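Local structure of putative DNA protection protein (Streptomyces coelicolor, 4CYB) at residues V14-D19 / Y137-T142; Q26-V31 / D73-R78; S111-L116 / W159-H164. The protein binds ferric iron and probably oxidises ferrous iron, as a ferritin-like Dps protein that assembles into a twelve-chain shell. All blocks are in the same frame, centred on the assembly; numbering follows the deposited sequence.

Contact 1 (V14-D19 / Y137-T142)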
# COMPACT_ATOMS: atom_id res chain seq x y z
N VAL J 14 22.40 26.33 -16.94
CA VAL J 14 21.14 26.57 -16.21
C VAL J 14 20.63 28.04 -16.30
O VAL J 14 19.89 28.48 -15.41
CB VAL J 14 21.21 26.06 -14.75
CG1 VAL J 14 21.34 24.52 -14.73
CG2 VAL J 14 22.37 26.72 -13.99
N ALA J 15 21.01 28.78 -17.36
CA ALA J 15 20.45 30.13 -17.64
C ALA J 15 20.62 31.13 -16.51
O ALA J 15 19.76 31.99 -16.29
CB ALA J 15 18.98 30.04 -18.00
N LEU J 16 21.65 30.96 -15.71
CA LEU J 16 21.94 31.91 -14.61
C LEU J 16 23.41 32.30 -14.74
O LEU J 16 24.27 31.44 -15.03
CB LEU J 16 21.73 31.22 -13.24
CG LEU J 16 20.28 30.91 -12.81
CD1 LEU J 16 20.26 30.17 -11.49
CD2 LEU J 16 19.51 32.22 -12.67
N THR J 17 23.74 33.59 -14.56
CA THR J 17 25.15 34.03 -14.64
C THR J 17 26.08 33.36 -13.59
O THR J 17 25.65 32.99 -12.48
CB THR J 17 25.31 35.58 -14.52
OG1 THR J 17 25.19 35.97 -13.15
CG2 THR J 17 24.28 36.34 -15.32
N MET J 18 27.36 33.22 -13.92
CA MET J 18 28.36 32.78 -12.98
C MET J 18 28.31 33.55 -11.64
O MET J 18 28.43 32.93 -10.58
CB MET J 18 29.75 32.84 -13.64
CG MET J 18 30.94 32.53 -12.74
SD MET J 18 32.57 32.94 -13.49
CE MET J 18 32.37 34.67 -13.99
N ASP J 19 28.09 34.88 -11.67
CA ASP J 19 28.06 35.63 -10.41
C ASP J 19 26.83 35.22 -9.54
O ASP J 19 26.95 35.09 -8.32
CB ASP J 19 27.90 37.14 -10.66
CG ASP J 19 29.21 37.81 -11.08
OD1 ASP J 19 30.30 37.21 -10.91
OD2 ASP J 19 29.13 38.94 -11.62
N TYR J 137 19.27 38.96 -7.37
CA TYR J 137 20.19 38.49 -8.41
C TYR J 137 19.51 37.68 -9.52
O TYR J 137 20.19 37.28 -10.44
CB TYR J 137 21.24 37.56 -7.84
CG TYR J 137 22.59 38.09 -7.43
CD1 TYR J 137 23.63 38.29 -8.40
CD2 TYR J 137 22.88 38.30 -6.07
CE1 TYR J 137 24.91 38.74 -8.01
CE2 TYR J 137 24.15 38.74 -5.68
CZ TYR J 137 25.15 38.97 -6.64
OH TYR J 137 26.37 39.41 -6.20
N GLY J 138 18.22 37.37 -9.42
CA GLY J 138 17.54 36.69 -10.52
C GLY J 138 17.44 35.16 -10.33
O GLY J 138 16.94 34.47 -11.23
N ASP J 139 17.87 34.66 -9.16
CA ASP J 139 17.81 33.18 -8.90
C ASP J 139 16.44 32.81 -8.31
O ASP J 139 16.31 32.60 -7.09
CB ASP J 139 18.95 32.73 -8.04
CG ASP J 139 19.10 31.17 -8.02
OD1 ASP J 139 18.17 30.52 -8.54
OD2 ASP J 139 20.09 30.68 -7.48
N ASP J 140 15.41 32.86 -9.16
CA ASP J 140 14.03 32.61 -8.74
C ASP J 140 13.89 31.26 -8.05
O ASP J 140 13.13 31.16 -7.06
CB ASP J 140 13.09 32.62 -9.96
CG ASP J 140 13.07 33.97 -10.67
OD1 ASP J 140 12.87 34.96 -9.95
OD2 ASP J 140 13.30 34.05 -11.90
N GLY J 141 14.57 30.25 -8.60
CA GLY J 141 14.42 28.85 -8.10
C GLY J 141 15.00 28.74 -6.69
O GLY J 141 14.42 28.11 -5.82
N THR J 142 16.14 29.38 -6.44
CA THR J 142 16.74 29.37 -5.12
C THR J 142 15.87 30.12 -4.13
O THR J 142 15.69 29.68 -2.98
CB THR J 142 18.20 29.90 -5.14
OG1 THR J 142 18.99 28.98 -5.89
CG2 THR J 142 18.78 30.04 -3.69
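Asp139, the residue on which Leu16 rests, has a carboxylate gripped at both oxygens. Asp139 OD1 accepts from Thr142 N at 3.1 Å and forms a salt bridge with Arg78 NH2. Asp139 OD2 receives the hydroxyl of Thr142 OG1 at 2.6 Å and is also bonded to Ser24 OG. Both Thr142 donors come from above the carboxylate plane, 65° out of it at OD1. The bond from Thr142 N makes Asp139 the capping residue at the N-cap of helix 140-164, and the gripping groups fix the rotation of its buried acid.

Leu16 supplies the apolar half. Its CD1 lies 3.6 Å from Asp139 OD1, the two side chains crossing at about a right angle, while Leu16 CD2 reaches the carbonyl Gly138 O at 3.7 Å. With CG of Leu16 anti to the carbonyl carbon (chi1 -71°), the two methyls divide between these partners. Gly138 has positive phi and closes the preceding helix with a Schellman motif, so one helix ends and the next is capped within two residues. On the exposed flank the Tyr137 ring meets Asp19 loosely, CE1 standing 4.2 Å from Asp19 O.

The contact thus joins the start of helix 18-48, with Thr17 at its N-cap, to the turn between helices 109-136 and 140-164; Leu82 backs Leu16, and His128 of a second subunit packs on Leu16 as well.

Contact 2 (Q26-V31 / D73-R78). With FE (Fe (III) ion), chain B.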
# COMPACT_ATOMS: atom_id res chain seq x y z
N GLN J 26 27.13 30.24 -2.12
CA GLN J 26 27.61 30.68 -0.80
C GLN J 26 26.47 30.80 0.19
O GLN J 26 26.63 30.33 1.32
CB GLN J 26 28.27 32.07 -0.90
CG GLN J 26 29.52 32.07 -1.74
CD GLN J 26 29.96 33.50 -2.15
OE1 GLN J 26 30.97 33.65 -2.84
NE2 GLN J 26 29.23 34.53 -1.71
N ARG J 27 25.33 31.41 -0.18
CA ARG J 27 24.24 31.53 0.76
C ARG J 27 23.67 30.13 1.12
O ARG J 27 23.36 29.84 2.29
CB ARG J 27 23.10 32.44 0.28
CG ARG J 27 23.51 33.86 -0.09
CD ARG J 27 24.28 34.59 1.00
NE ARG J 27 23.60 34.61 2.27
CZ ARG J 27 22.84 35.60 2.74
NH1 ARG J 27 22.60 36.72 2.02
NH2 ARG J 27 22.33 35.49 3.95
N LEU J 28 23.54 29.28 0.09
CA LEU J 28 22.94 27.94 0.33
C LEU J 28 23.84 27.14 1.24
O LEU J 28 23.31 26.38 2.10
CB LEU J 28 22.67 27.19 -0.99
CG LEU J 28 21.47 27.74 -1.78
CD1 LEU J 28 21.40 27.24 -3.21
CD2 LEU J 28 20.13 27.53 -1.05
N ASN J 29 25.16 27.24 1.05
CA ASN J 29 26.06 26.47 1.87
C ASN J 29 26.03 26.87 3.33
O ASN J 29 26.25 26.05 4.20
CB ASN J 29 27.51 26.40 1.35
CG ASN J 29 27.72 25.23 0.40
OD1 ASN J 29 27.26 24.11 0.66
ND2 ASN J 29 28.44 25.48 -0.69
N LYS J 30 25.79 28.14 3.62
CA LYS J 30 25.66 28.54 5.02
C LYS J 30 24.40 27.95 5.63
O LYS J 30 24.43 27.41 6.76
CB LYS J 30 25.69 30.10 5.15
CG LYS J 30 25.53 30.59 6.60
CD LYS J 30 26.53 29.93 7.56
CE LYS J 30 26.61 30.73 8.86
NZ LYS J 30 25.29 30.99 9.48
N VAL J 31 23.30 28.04 4.91
CA VAL J 31 22.03 27.44 5.37
C VAL J 31 22.26 25.94 5.58
O VAL J 31 21.77 25.37 6.56
CB VAL J 31 20.89 27.69 4.37
CG1 VAL J 31 19.65 26.87 4.74
CG2 VAL J 31 20.55 29.20 4.37
N ASP J 73 19.27 17.42 1.92
CA ASP J 73 19.44 16.83 0.59
C ASP J 73 18.97 17.77 -0.51
O ASP J 73 19.67 17.92 -1.54
CB ASP J 73 18.72 15.48 0.52
CG ASP J 73 18.95 14.79 -0.81
OD1 ASP J 73 20.03 14.19 -1.01
OD2 ASP J 73 18.01 14.79 -1.65
N THR J 74 17.85 18.44 -0.30
CA THR J 74 17.28 19.29 -1.34
C THR J 74 18.20 20.54 -1.54
O THR J 74 18.46 20.98 -2.67
CB THR J 74 15.86 19.74 -0.97
OG1 THR J 74 14.98 18.59 -0.84
CG2 THR J 74 15.29 20.74 -2.09
N VAL J 75 18.67 21.10 -0.45
CA VAL J 75 19.59 22.26 -0.55
C VAL J 75 20.94 21.90 -1.15
O VAL J 75 21.43 22.65 -2.00
CB VAL J 75 19.76 22.92 0.86
CG1 VAL J 75 20.82 24.04 0.90
CG2 VAL J 75 18.43 23.50 1.27
N ALA J 76 21.53 20.76 -0.76
CA ALA J 76 22.77 20.31 -1.34
C ALA J 76 22.61 20.10 -2.83
O ALA J 76 23.46 20.49 -3.61
CB ALA J 76 23.25 19.03 -0.70
N GLU J 77 21.53 19.40 -3.24
CA GLU J 77 21.29 19.21 -4.66
C GLU J 77 21.10 20.54 -5.42
O GLU J 77 21.53 20.65 -6.56
CB GLU J 77 20.06 18.27 -4.87
CG GLU J 77 20.56 16.81 -4.61
CD GLU J 77 19.47 15.75 -4.90
OE1 GLU J 77 18.44 16.09 -5.55
OE2 GLU J 77 19.73 14.56 -4.56
N ARG J 78 20.52 21.54 -4.74
CA ARG J 78 20.43 22.87 -5.39
C ARG J 78 21.82 23.48 -5.64
O ARG J 78 22.08 24.04 -6.74
CB ARG J 78 19.62 23.79 -4.50
CG ARG J 78 19.44 25.20 -5.09
CD ARG J 78 18.42 25.16 -6.20
NE ARG J 78 18.29 26.42 -6.97
CZ ARG J 78 17.63 26.48 -8.13
NH1 ARG J 78 17.03 25.36 -8.61
NH2 ARG J 78 17.57 27.63 -8.82
FE FE B . 18.98 13.03 -3.08
O HOH W 1 18.44 11.57 -1.30
O HOH W 2 18.32 11.34 -4.54
O HOH W 3 16.69 13.35 -3.63
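In the ferritin-like four-helix bundle, helices 18-48 and 54-81 meet here through Leu28 and Val75, whose CA atoms are 6.7 Å apart. Val75 brings one branch across: CG1, anti to the backbone N (chi1 173°), lies 3.6 Å from Leu28 O and 4.1 Å from Leu28 CD2, so it touches both the backbone and the side chain of the facing helix. Leu28 comes the other way and spreads its methyls over two residues about one helical turn apart, CD2 on Val75 and CD1 on Arg78.

The closest approach is Leu28 CD1 to Arg78 CG, 3.4 Å, a tight fit against the aliphatic base of the arginine. From there the Arg78 chain bends at chi2 (75°), and its guanidinium leaves the apolar patch to pair through NH1 with Glu155 of a second subunit. Leu28, Val75 and the stem of Arg78 are all buried, and the contact between the helices is apolar.

Helix 54-81 turns a different face to the iron. Asp73 binds the ferric ion with OD2 at 2.5 Å and OD1 at 2.6 Å, and Glu77, one turn on, adds OE2. Three waters and His46 NE2 of a third subunit complete the site, an inter-subunit arrangement consistent with the ferroxidase centre of Dps proteins. Lys43 and Trp47 of that third subunit bind Asp73 OD1 by a salt bridge and a hydrogen bond, which probably helps to position it.

The helix therefore has its bundle neighbour, helix 18-48, beside Val75 and the metal beyond Asp73 and Glu77, while helix 140-164 packs against Leu28, Thr74 and Arg78 through Thr142, Leu145 and Glu149.

Contact 3 (S111-L116 / W159-H164)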
# COMPACT_ATOMS: atom_id res chain seq x y z
N SER J 111 16.13 23.16 28.45
CA SER J 111 17.30 23.74 27.75
C SER J 111 17.53 23.14 26.38
O SER J 111 17.99 23.85 25.48
CB SER J 111 18.59 23.56 28.55
OG SER J 111 18.42 24.26 29.77
N MET J 112 17.28 21.85 26.26
CA MET J 112 17.40 21.22 24.92
C MET J 112 16.41 21.94 24.00
O MET J 112 16.77 22.31 22.88
CB MET J 112 17.05 19.72 24.97
CG MET J 112 17.89 18.85 25.89
SD MET J 112 17.19 17.16 25.79
CE MET J 112 18.52 16.27 26.65
N LEU J 113 15.15 22.11 24.45
CA LEU J 113 14.11 22.71 23.59
C LEU J 113 14.52 24.16 23.23
O LEU J 113 14.37 24.59 22.08
CB LEU J 113 12.72 22.70 24.26
CG LEU J 113 12.22 21.28 24.61
CD1 LEU J 113 10.80 21.32 25.14
CD2 LEU J 113 12.22 20.41 23.35
N SER J 114 14.99 24.90 24.23
CA SER J 114 15.45 26.30 23.97
C SER J 114 16.59 26.38 22.94
O SER J 114 16.61 27.32 22.12
CB SER J 114 15.92 26.92 25.28
OG SER J 114 14.77 27.15 26.05
N ARG J 115 17.55 25.45 23.01
CA ARG J 115 18.66 25.41 22.06
C ARG J 115 18.15 25.17 20.62
O ARG J 115 18.65 25.78 19.68
CB ARG J 115 19.69 24.33 22.45
CG ARG J 115 20.91 24.35 21.54
CD ARG J 115 21.99 23.40 22.11
NE ARG J 115 22.47 23.75 23.46
CZ ARG J 115 23.34 24.73 23.76
NH1 ARG J 115 23.85 25.53 22.82
NH2 ARG J 115 23.69 24.93 25.03
N LEU J 116 17.19 24.25 20.45
CA LEU J 116 16.54 24.03 19.16
C LEU J 116 15.90 25.33 18.68
O LEU J 116 16.11 25.72 17.52
CB LEU J 116 15.49 22.93 19.30
CG LEU J 116 16.02 21.49 19.54
CD1 LEU J 116 14.78 20.60 19.77
CD2 LEU J 116 16.82 20.96 18.36
N TRP J 159 7.27 26.43 16.12
CA TRP J 159 5.97 26.45 16.81
C TRP J 159 5.73 25.22 17.66
O TRP J 159 5.47 25.32 18.87
CB TRP J 159 4.80 26.70 15.80
CG TRP J 159 3.43 26.51 16.41
CD1 TRP J 159 2.92 27.08 17.55
CD2 TRP J 159 2.41 25.61 15.95
NE1 TRP J 159 1.65 26.64 17.79
CE2 TRP J 159 1.31 25.72 16.89
CE3 TRP J 159 2.30 24.72 14.86
CZ2 TRP J 159 0.11 25.00 16.73
CZ3 TRP J 159 1.08 24.00 14.71
CH2 TRP J 159 0.03 24.14 15.62
N PHE J 160 5.92 24.04 17.08
CA PHE J 160 5.71 22.78 17.78
C PHE J 160 6.65 22.68 18.96
O PHE J 160 6.22 22.29 20.04
CB PHE J 160 5.96 21.56 16.85
CG PHE J 160 4.74 21.11 16.07
CD1 PHE J 160 4.33 21.77 14.91
CD2 PHE J 160 4.05 19.95 16.45
CE1 PHE J 160 3.21 21.33 14.17
CE2 PHE J 160 2.96 19.49 15.70
CZ PHE J 160 2.53 20.19 14.56
N VAL J 161 7.88 23.13 18.82
CA VAL J 161 8.82 23.01 19.94
C VAL J 161 8.45 24.03 21.02
O VAL J 161 8.41 23.70 22.22
CB VAL J 161 10.30 23.18 19.49
CG1 VAL J 161 11.27 23.24 20.68
CG2 VAL J 161 10.72 21.98 18.59
N ALA J 162 8.20 25.25 20.59
CA ALA J 162 7.96 26.36 21.54
C ALA J 162 6.76 26.13 22.42
O ALA J 162 6.77 26.52 23.63
CB ALA J 162 7.83 27.68 20.79
N GLU J 163 5.71 25.49 21.89
CA GLU J 163 4.52 25.19 22.70
C GLU J 163 4.79 24.28 23.86
O GLU J 163 4.11 24.39 24.87
CB GLU J 163 3.31 24.68 21.85
CG GLU J 163 2.73 25.63 20.82
CD GLU J 163 2.33 27.02 21.35
OE1 GLU J 163 2.33 27.30 22.57
OE2 GLU J 163 1.98 27.84 20.50
N HIS J 164 5.77 23.38 23.75
CA HIS J 164 6.14 22.50 24.86
C HIS J 164 6.83 23.21 26.02
O HIS J 164 6.86 22.67 27.11
CB HIS J 164 7.05 21.38 24.40
CG HIS J 164 6.34 20.42 23.50
ND1 HIS J 164 5.71 19.31 23.94
CD2 HIS J 164 6.12 20.49 22.14
CE1 HIS J 164 5.09 18.69 22.87
NE2 HIS J 164 5.38 19.39 21.79
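Leu113 and Val161 pack closely, and the fit slackens toward Leu116. Val161 CG1 is the probing branch: it stands 3.7 Å from Leu113 O, with Leu113 CB and CD2 slightly further off, so it sits against the backbone, the base and one methyl of the same residue. The valine torsion explains this reach, since a chi1 of 173° swings CG1 opposite the backbone N and over to the facing helix. Leu113 sends its other methyl further along helix 140-164, where CD1 meets His164 CB at 3.8 Å. The leucine thus spans two residues nearly one turn apart, one methyl to each, and it meets the histidine at its aliphatic base.

These helices, 109-136 and 140-164, are consecutive in sequence and form an antiparallel pair of the ferritin-like four-helix bundle. The short segments run at 148° to each other, with axes 9.5 Å apart. Leu113 and Val161 mark their nearest backbone approach, their CA atoms 6.4 Å apart.

Looser than this is the next turn, where Leu116 CB comes no nearer than 4.5 Å to Val161 CG1; Tyr42 of helix 18-48 packs on both of these residues. Ser111, Ser114 and Arg115 lie on the partly exposed side of helix 109-136. Ser114 points away from helix 140-164, its OG bonded to Pro110 O and to His172 of a sixth subunit, while Arg115 forms a salt bridge with Glu107. Trp159 and Glu163, which do not touch segment 111-116, are buried at subunit interfaces. A weak hydrogen bond runs from Trp159 NE1 to Glu163 OE2, 3.0 Å; Phe54 of a fourth subunit packs edge-to-face with the indole, and Lys10 of a fifth pairs with the acid.

In the fold
Contacts 2 and 3 are buried packing between bundle helices, whereas contact 1 lies at the surface, at one end of the helix bundle. Contacts 1 and 2 share helix 18-48 and touch: Arg78 gives its stem to contact 2 and its guanidinium to the cap in contact 1, and Leu28 CD1 packs on Thr142 CG2. Contact 3 is on the opposite side of the chain's centre, its own centre about 36 Å from that of contact 1, yet both use helix 140-164, near its two ends. In contact 1 a leucine lies on a capping carboxylate bonded within its own segment and to Arg78 and Ser24; leucine–valine packing joins the other two, and contact 2 also holds iron ligands, on another face.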